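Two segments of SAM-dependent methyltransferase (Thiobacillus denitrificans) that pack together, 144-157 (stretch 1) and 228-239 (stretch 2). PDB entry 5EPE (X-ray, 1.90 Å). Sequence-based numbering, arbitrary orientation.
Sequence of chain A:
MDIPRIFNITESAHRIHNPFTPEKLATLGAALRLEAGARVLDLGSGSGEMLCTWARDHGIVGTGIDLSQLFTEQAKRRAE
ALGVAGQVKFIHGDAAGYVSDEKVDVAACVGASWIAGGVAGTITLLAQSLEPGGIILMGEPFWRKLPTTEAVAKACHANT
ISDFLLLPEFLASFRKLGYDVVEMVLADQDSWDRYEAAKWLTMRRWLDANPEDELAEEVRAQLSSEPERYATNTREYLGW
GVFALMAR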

# COMPACT_ATOMS: atom_id res chain seq x y z
N ARG A 144 -0.26 21.55 -6.05
CA ARG A 144 -0.21 21.48 -4.59
C ARG A 144 0.02 20.03 -4.18
O ARG A 144 0.76 19.79 -3.25
CB ARG A 144 -1.56 21.99 -4.02
CG ARG A 144 -1.73 21.86 -2.54
CD ARG A 144 -3.05 22.46 -2.09
NE ARG A 144 -3.17 22.31 -0.65
CZ ARG A 144 -3.70 21.30 0.01
NH1 ARG A 144 -4.21 20.21 -0.59
NH2 ARG A 144 -3.66 21.35 1.33
N LYS A 145 -0.62 19.12 -4.88
CA LYS A 145 -0.21 17.72 -4.88
C LYS A 145 -0.53 17.13 -6.19
O LYS A 145 -1.32 17.62 -6.94
CB LYS A 145 -0.83 16.92 -3.73
CG LYS A 145 -2.29 16.81 -3.77
CD LYS A 145 -2.79 16.45 -2.36
CE LYS A 145 -4.22 16.01 -2.43
NZ LYS A 145 -4.85 16.06 -1.07
N LEU A 146 0.08 16.01 -6.45
CA LEU A 146 0.08 15.44 -7.75
C LEU A 146 -1.26 14.78 -7.99
O LEU A 146 -1.69 14.00 -7.18
CB LEU A 146 1.25 14.45 -7.85
CG LEU A 146 1.76 14.21 -9.24
CD1 LEU A 146 2.36 15.49 -9.85
CD2 LEU A 146 2.81 13.13 -9.17
N PRO A 147 -1.96 15.13 -9.07
CA PRO A 147 -3.22 14.45 -9.30
C PRO A 147 -2.94 12.99 -9.59
O PRO A 147 -1.86 12.64 -10.09
CB PRO A 147 -3.85 15.14 -10.51
CG PRO A 147 -2.98 16.30 -10.81
CD PRO A 147 -1.68 16.17 -10.06
N THR A 148 -3.91 12.18 -9.22
CA THR A 148 -3.85 10.75 -9.32
C THR A 148 -4.22 10.32 -10.74
O THR A 148 -3.83 9.23 -11.18
CB THR A 148 -4.79 10.18 -8.23
OG1 THR A 148 -5.99 10.99 -8.16
CG2 THR A 148 -4.07 10.25 -6.85
N THR A 149 -4.95 11.18 -11.46
CA THR A 149 -5.34 10.94 -12.86
C THR A 149 -5.27 12.22 -13.70
O THR A 149 -5.49 13.32 -13.17
CB THR A 149 -6.81 10.43 -12.99
OG1 THR A 149 -7.71 11.43 -12.49
CG2 THR A 149 -7.03 9.14 -12.23
N GLU A 150 -5.03 12.03 -15.02
CA GLU A 150 -5.09 13.11 -16.03
C GLU A 150 -6.46 13.87 -16.00
O GLU A 150 -6.50 15.09 -16.25
CB GLU A 150 -4.80 12.60 -17.48
CG GLU A 150 -3.42 11.90 -17.72
CD GLU A 150 -2.18 12.85 -17.86
OE1 GLU A 150 -2.24 13.80 -18.66
OE2 GLU A 150 -1.13 12.63 -17.21
N ALA A 151 -7.55 13.17 -15.66
CA ALA A 151 -8.88 13.79 -15.56
C ALA A 151 -8.94 14.89 -14.52
O ALA A 151 -9.57 15.92 -14.72
CB ALA A 151 -9.96 12.73 -15.27
N VAL A 152 -8.28 14.70 -13.38
CA VAL A 152 -8.19 15.82 -12.38
C VAL A 152 -7.48 17.07 -13.03
O VAL A 152 -7.90 18.25 -12.84
CB VAL A 152 -7.44 15.39 -11.07
CG1 VAL A 152 -7.17 16.62 -10.18
CG2 VAL A 152 -8.16 14.25 -10.33
N ALA A 153 -6.43 16.79 -13.81
CA ALA A 153 -5.69 17.84 -14.56
C ALA A 153 -6.61 18.61 -15.53
O ALA A 153 -6.65 19.86 -15.50
CB ALA A 153 -4.48 17.27 -15.28
N LYS A 154 -7.39 17.88 -16.31
CA LYS A 154 -8.37 18.50 -17.22
C LYS A 154 -9.53 19.24 -16.49
O LYS A 154 -10.09 20.19 -17.01
CB LYS A 154 -8.92 17.46 -18.17
CG LYS A 154 -7.87 16.81 -19.07
CD LYS A 154 -8.57 15.85 -20.02
CE LYS A 154 -7.60 14.94 -20.75
NZ LYS A 154 -6.62 15.73 -21.53
N ALA A 155 -9.85 18.80 -15.28
CA ALA A 155 -10.82 19.50 -14.46
C ALA A 155 -10.23 20.75 -13.78
O ALA A 155 -10.98 21.54 -13.23
CB ALA A 155 -11.38 18.56 -13.41
N CYS A 156 -8.89 20.87 -13.78
CA CYS A 156 -8.13 22.06 -13.32
C CYS A 156 -7.67 22.98 -14.50
O CYS A 156 -6.77 23.78 -14.34
CB CYS A 156 -6.90 21.60 -12.48
SG CYS A 156 -7.23 20.79 -10.86
N HIS A 157 -8.29 22.84 -15.68
CA HIS A 157 -8.02 23.71 -16.84
C HIS A 157 -6.59 23.56 -17.44
O HIS A 157 -6.12 24.48 -18.13
CB HIS A 157 -8.38 25.18 -16.51
N GLU A 228 -18.91 21.39 -6.66
CA GLU A 228 -18.38 20.00 -6.50
C GLU A 228 -17.17 19.77 -7.29
O GLU A 228 -16.25 19.13 -6.76
CB GLU A 228 -19.42 18.94 -6.89
CG GLU A 228 -20.47 18.82 -5.86
CD GLU A 228 -21.74 18.24 -6.48
OE1 GLU A 228 -22.71 19.00 -6.53
OE2 GLU A 228 -21.79 17.03 -6.86
N ARG A 229 -17.13 20.28 -8.52
CA ARG A 229 -15.95 20.18 -9.36
C ARG A 229 -14.74 20.84 -8.66
O ARG A 229 -13.64 20.26 -8.61
CB ARG A 229 -16.12 20.88 -10.73
CG ARG A 229 -14.92 20.67 -11.70
CD ARG A 229 -14.47 21.80 -12.69
NE ARG A 229 -14.30 23.11 -12.06
CZ ARG A 229 -13.26 23.52 -11.31
NH1 ARG A 229 -13.29 24.74 -10.74
NH2 ARG A 229 -12.18 22.73 -11.12
N TYR A 230 -14.94 22.09 -8.23
CA TYR A 230 -13.91 22.85 -7.52
C TYR A 230 -13.40 22.08 -6.27
O TYR A 230 -12.21 21.94 -6.08
CB TYR A 230 -14.46 24.26 -7.14
CG TYR A 230 -13.62 24.93 -6.13
CD1 TYR A 230 -12.36 25.39 -6.48
CD2 TYR A 230 -14.05 25.06 -4.81
CE1 TYR A 230 -11.53 25.94 -5.53
CE2 TYR A 230 -13.25 25.66 -3.87
CZ TYR A 230 -11.99 26.13 -4.23
OH TYR A 230 -11.12 26.69 -3.30
N ALA A 231 -14.31 21.60 -5.43
CA ALA A 231 -13.93 20.93 -4.19
C ALA A 231 -13.18 19.59 -4.45
O ALA A 231 -12.27 19.26 -3.75
CB ALA A 231 -15.15 20.69 -3.34
N THR A 232 -13.63 18.85 -5.45
CA THR A 232 -13.03 17.56 -5.80
C THR A 232 -11.64 17.72 -6.43
O THR A 232 -10.72 16.94 -6.14
CB THR A 232 -13.97 16.78 -6.76
OG1 THR A 232 -15.23 16.59 -6.10
CG2 THR A 232 -13.41 15.41 -7.23
N ASN A 233 -11.49 18.72 -7.30
CA ASN A 233 -10.30 18.86 -8.15
C ASN A 233 -9.42 20.04 -7.66
O ASN A 233 -8.44 19.83 -6.97
CB ASN A 233 -10.76 18.99 -9.61
CG ASN A 233 -11.55 17.76 -10.05
OD1 ASN A 233 -11.00 16.69 -10.11
ND2 ASN A 233 -12.82 17.89 -10.23
N THR A 234 -9.82 21.25 -7.89
CA THR A 234 -8.96 22.37 -7.67
C THR A 234 -8.53 22.48 -6.22
O THR A 234 -7.32 22.71 -5.95
CB THR A 234 -9.68 23.63 -8.11
OG1 THR A 234 -10.10 23.42 -9.46
CG2 THR A 234 -8.85 24.89 -8.00
N ARG A 235 -9.49 22.43 -5.28
CA ARG A 235 -9.18 22.83 -3.90
C ARG A 235 -8.06 22.01 -3.28
O ARG A 235 -7.25 22.51 -2.54
CB ARG A 235 -10.45 22.79 -3.05
CG ARG A 235 -10.32 23.54 -1.76
CD ARG A 235 -11.63 23.56 -0.98
NE ARG A 235 -11.57 24.60 0.04
CZ ARG A 235 -11.06 24.45 1.26
NH1 ARG A 235 -10.66 23.30 1.68
NH2 ARG A 235 -10.96 25.53 2.09
N GLU A 236 -8.01 20.72 -3.58
CA GLU A 236 -7.02 19.82 -3.06
C GLU A 236 -5.73 19.75 -3.87
O GLU A 236 -4.68 19.58 -3.32
CB GLU A 236 -7.67 18.42 -2.95
CG GLU A 236 -8.71 18.36 -1.77
CD GLU A 236 -8.02 18.59 -0.42
OE1 GLU A 236 -6.95 17.97 -0.21
OE2 GLU A 236 -8.44 19.43 0.41
N TYR A 237 -5.82 19.90 -5.19
CA TYR A 237 -4.70 19.61 -6.08
C TYR A 237 -3.99 20.82 -6.69
O TYR A 237 -2.80 20.70 -7.01
CB TYR A 237 -5.22 18.72 -7.23
CG TYR A 237 -5.59 17.39 -6.74
CD1 TYR A 237 -4.62 16.42 -6.47
CD2 TYR A 237 -6.95 17.06 -6.54
CE1 TYR A 237 -4.96 15.16 -5.99
CE2 TYR A 237 -7.32 15.82 -6.04
CZ TYR A 237 -6.33 14.87 -5.80
OH TYR A 237 -6.70 13.64 -5.37
N LEU A 238 -4.71 21.93 -6.86
CA LEU A 238 -4.12 23.02 -7.62
C LEU A 238 -3.53 24.09 -6.70
O LEU A 238 -4.25 24.68 -5.88
CB LEU A 238 -5.09 23.64 -8.63
CG LEU A 238 -4.46 24.49 -9.79
CD1 LEU A 238 -3.45 23.74 -10.67
CD2 LEU A 238 -5.57 25.07 -10.72
N GLY A 239 -2.25 24.31 -6.85
CA GLY A 239 -1.58 25.43 -6.16
C GLY A 239 -1.53 26.67 -7.07
O GLY A 239 -1.66 26.57 -8.29

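Two segments of one chain, at least 74 residues apart in sequence wherever they touch, bury 739 Å² between them. Stretch 1 begins as a loop, R144 to T149, and then turns into a short helix; stretch 2 is the end of a longer helix that passes into a strand at L238. The two helices cross steeply, at -103°, with axes 8.9 Å apart at closest approach; the helix-helix contact runs mainly through V152 and A155 on one side and R229 and N233 on the other, while the loop of stretch 1 covers the last turn of the stretch 2 helix.

Along stretch 2, E228 lies out of reach, and contact begins with R229. Its CA-to-CB bond points sideways, but the guanidinium end comes nearer, and NH2 serves two acceptors: T234 OG1 in its own helix at 2.7 Å, in a nearly straight hydrogen bond, and A155 O across the interface at 2.7 Å, where the 119° angle at the hydrogen makes the bond weak despite its short length. The arginine thus links the backbone at A155 to stretch 2. Y230, A231 and T232 make no contact.

N233 sits within the wider pi-type turn at 230-234 and points toward stretch 1. Its ND2 donates to R229 O at 3.0 Å, which fixes the amide against its own helix, and A155 CB packs against this amide, 3.5 Å from N233 CG. On the same residue, N233 OD1 is 3.7 Å from V152 CA. C156 fits beside this turn, its SG 3.9 Å from N233 C and 4.0 Å from T234 CA.

R235 points away, but E236 bends its carboxylate back to two cationic side chains of the loop. K145 NZ donates to E236 OE1 at 3.0 Å within a salt bridge, and R144 NH1 makes a looser one, 3.6 Å from the same OE1. R144 NH1 also donates to E236 O at 2.8 Å, the carbonyl lying at the guanidinium edge, where N-H groups point.

Y237 gives up the most surface, 140 Å². Its ring lies between K145 and V152, which meet it from opposite sides: K145 CE is 4.2 Å and V152 CG1 4.1 Å from the ring centroid, both off-centre CH-pi contacts. The ammonium of K145 is too distant for more than a weak cation-pi attraction, its NZ 5.3 Å from the Y237 ring centroid. P147 adds apolar contact, CB to Y237 CD1 at 4.3 Å. Y237 O accepts from R144 N at 2.8 Å and, in a weak bond, from K145 N at 3.4 Å, anchoring the loop where the helix ends.

L238 is the first residue to leave helical phi/psi. Its CB points away, yet CD2 reaches 4.1 Å from C156 CB, an apolar contact. At G239 the backbones run close, with CA 4.5 Å from R144 CA; R144 N and G239 N, 3.5 Å apart, are both donors and do not bond.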